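Local coordinates for hyperosmolarity resistance protein Emb (Staphylococcus epidermidis, PDB 6GV5), which probably helps the bacterium adhere to surface-immobilized fibronectin, as part of a giant cell-surface extracellular matrix binding protein, at residues A[58-63]-A[95-100]. Residues are numbered along the deposited sequence; the frame is centred on the assembly and turned at random.
Sequences EELKVA and QEIINS
Where helix 40-65 crosses helix 81-99, in the part of the chain that belongs to the FIVAR family, L60 and K61 meet I97 and I98. The axes of the short segments approach to 10.3 Å, at 124° between their N-to-C directions, a spacing that leucine and isoleucine side chains can span. L60 is the buried residue of the four; its CG stands trans to the backbone N (chi1 179°), which helps carry CD2 to I97 CG2, 3.9 Å away. The two side chains run nearly perpendicular, and L60 CD2 also lies 4.2 Å from the CG1 methylene of I98. Leucine and isoleucine suit this place because branching lets one leucine methyl touch both isoleucines; I115 on L60 and I111 on I97 extend the apolar surface to helix 108-123. K61 is partly exposed; its CG lies 3.9 Å from I98 CD1, while the extended chain beyond carries NZ to hydrogen bonds with the carbonyl oxygens of T20 and G21, between helix 2-18 and helix 24-35. Lysine thus does two jobs, one apolar and one polar. Contact between the segments themselves is purely van der Waals and hydrophobic, so side-chain shape and exclusion of water join them here, while the lysine's polar bonds go elsewhere in the fold.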
loop_
_atom_site.group_PDB
_atom_site.type_symbol
_atom_site.label_atom_id
_atom_site.label_comp_id
_atom_site.label_asym_id
_atom_site.label_seq_id
_atom_site.Cartn_x
_atom_site.Cartn_y
_atom_site.Cartn_z
ATOM N N GLU A 58 -4.079 -1.536 0.870
ATOM C CA GLU A 58 -5.172 -1.934 1.750
ATOM C C GLU A 58 -4.667 -2.878 2.834
ATOM O O GLU A 58 -5.003 -2.721 4.014
ATOM C CB GLU A 58 -6.293 -2.599 0.944
ATOM C CG GLU A 58 -7.092 -1.647 0.082
ATOM C CD GLU A 58 -8.196 -2.348 -0.688
ATOM O OE1 GLU A 58 -8.139 -3.591 -0.808
ATOM O OE2 GLU A 58 -9.120 -1.657 -1.168
ATOM N N GLU A 59 -3.879 -3.890 2.438
ATOM C CA GLU A 59 -3.325 -4.825 3.409
ATOM C C GLU A 59 -2.437 -4.111 4.417
ATOM O O GLU A 59 -2.483 -4.409 5.622
ATOM C CB GLU A 59 -2.506 -5.897 2.698
ATOM C CG GLU A 59 -3.272 -6.856 1.817
ATOM C CD GLU A 59 -2.359 -7.932 1.259
ATOM O OE1 GLU A 59 -1.472 -8.393 2.011
ATOM O OE2 GLU A 59 -2.513 -8.302 0.076
ATOM N N LEU A 60 -1.602 -3.193 3.943
ATOM C CA LEU A 60 -0.720 -2.465 4.845
ATOM C C LEU A 60 -1.516 -1.594 5.806
ATOM O O LEU A 60 -1.216 -1.553 7.008
ATOM C CB LEU A 60 0.262 -1.620 4.043
ATOM C CG LEU A 60 1.228 -0.788 4.900
ATOM C CD1 LEU A 60 2.185 -1.639 5.709
ATOM C CD2 LEU A 60 1.986 0.171 3.990
ATOM N N LYS A 61 -2.540 -0.896 5.303
ATOM C CA LYS A 61 -3.335 -0.032 6.169
ATOM C C LYS A 61 -4.041 -0.830 7.257
ATOM O O LYS A 61 -4.174 -0.354 8.388
ATOM C CB LYS A 61 -4.346 0.755 5.333
ATOM C CG LYS A 61 -3.721 1.948 4.617
ATOM C CD LYS A 61 -4.712 2.672 3.710
ATOM C CE LYS A 61 -4.191 4.050 3.302
ATOM N NZ LYS A 61 -5.162 4.753 2.390
ATOM N N VAL A 62 -4.510 -2.041 6.942
ATOM C CA VAL A 62 -5.124 -2.886 7.956
ATOM C C VAL A 62 -4.085 -3.313 8.977
ATOM O O VAL A 62 -4.337 -3.277 10.186
ATOM C CB VAL A 62 -5.799 -4.101 7.304
ATOM C CG1 VAL A 62 -6.225 -5.127 8.357
ATOM C CG2 VAL A 62 -7.010 -3.649 6.493
ATOM N N ALA A 63 -2.898 -3.715 8.509
ATOM C CA ALA A 63 -1.870 -4.195 9.426
ATOM C C ALA A 63 -1.455 -3.106 10.399
ATOM O O ALA A 63 -1.195 -3.379 11.582
ATOM C CB ALA A 63 -0.652 -4.688 8.648
ATOM N N GLN A 95 3.665 3.089 9.071
ATOM C CA GLN A 95 3.119 4.431 9.213
ATOM C C GLN A 95 3.871 5.424 8.342
ATOM O O GLN A 95 3.269 6.333 7.756
ATOM C CB GLN A 95 3.180 4.863 10.680
ATOM C CG GLN A 95 2.217 4.132 11.561
ATOM C CD GLN A 95 2.482 4.382 13.024
ATOM O OE1 GLN A 95 3.562 4.849 13.394
ATOM N NE2 GLN A 95 1.500 4.081 13.868
ATOM N N GLU A 96 5.190 5.268 8.251
ATOM C CA GLU A 96 5.995 6.136 7.396
ATOM C C GLU A 96 5.511 6.083 5.954
ATOM O O GLU A 96 5.418 7.116 5.281
ATOM C CB GLU A 96 7.465 5.728 7.483
ATOM C CG GLU A 96 8.426 6.658 6.752
ATOM C CD GLU A 96 8.667 7.958 7.501
ATOM O OE1 GLU A 96 8.279 8.044 8.688
ATOM O OE2 GLU A 96 9.243 8.893 6.904
ATOM N N ILE A 97 5.199 4.884 5.459
ATOM C CA ILE A 97 4.715 4.752 4.089
ATOM C C ILE A 97 3.358 5.428 3.931
ATOM O O ILE A 97 3.144 6.220 3.005
ATOM C CB ILE A 97 4.650 3.267 3.688
ATOM C CG1 ILE A 97 6.056 2.678 3.642
ATOM C CG2 ILE A 97 3.950 3.116 2.350
ATOM C CD1 ILE A 97 6.098 1.177 3.486
ATOM N N ILE A 98 2.419 5.107 4.820
ATOM C CA ILE A 98 1.054 5.612 4.686
ATOM C C ILE A 98 1.031 7.134 4.765
ATOM O O ILE A 98 0.322 7.802 4.004
ATOM C CB ILE A 98 0.144 4.981 5.754
ATOM C CG1 ILE A 98 -0.013 3.479 5.509
ATOM C CG2 ILE A 98 -1.208 5.684 5.769
ATOM C CD1 ILE A 98 -0.500 2.730 6.714
ATOM N N ASN A 99 1.794 7.705 5.688
ATOM C CA ASN A 99 1.760 9.138 5.933
ATOM C C ASN A 99 2.719 9.923 5.051
ATOM O O ASN A 99 2.764 11.154 5.153
ATOM C CB ASN A 99 2.074 9.408 7.412
ATOM C CG ASN A 99 1.061 8.780 8.343
ATOM O OD1 ASN A 99 -0.145 8.888 8.128
ATOM N ND2 ASN A 99 1.546 8.109 9.381
ATOM N N SER A 100 3.472 9.255 4.183
ATOM C CA SER A 100 4.443 9.947 3.348
ATOM C C SER A 100 3.754 10.907 2.387
ATOM O O SER A 100 2.754 10.565 1.749
ATOM C CB SER A 100 5.278 8.932 2.568
ATOM O OG SER A 100 6.131 9.584 1.646
#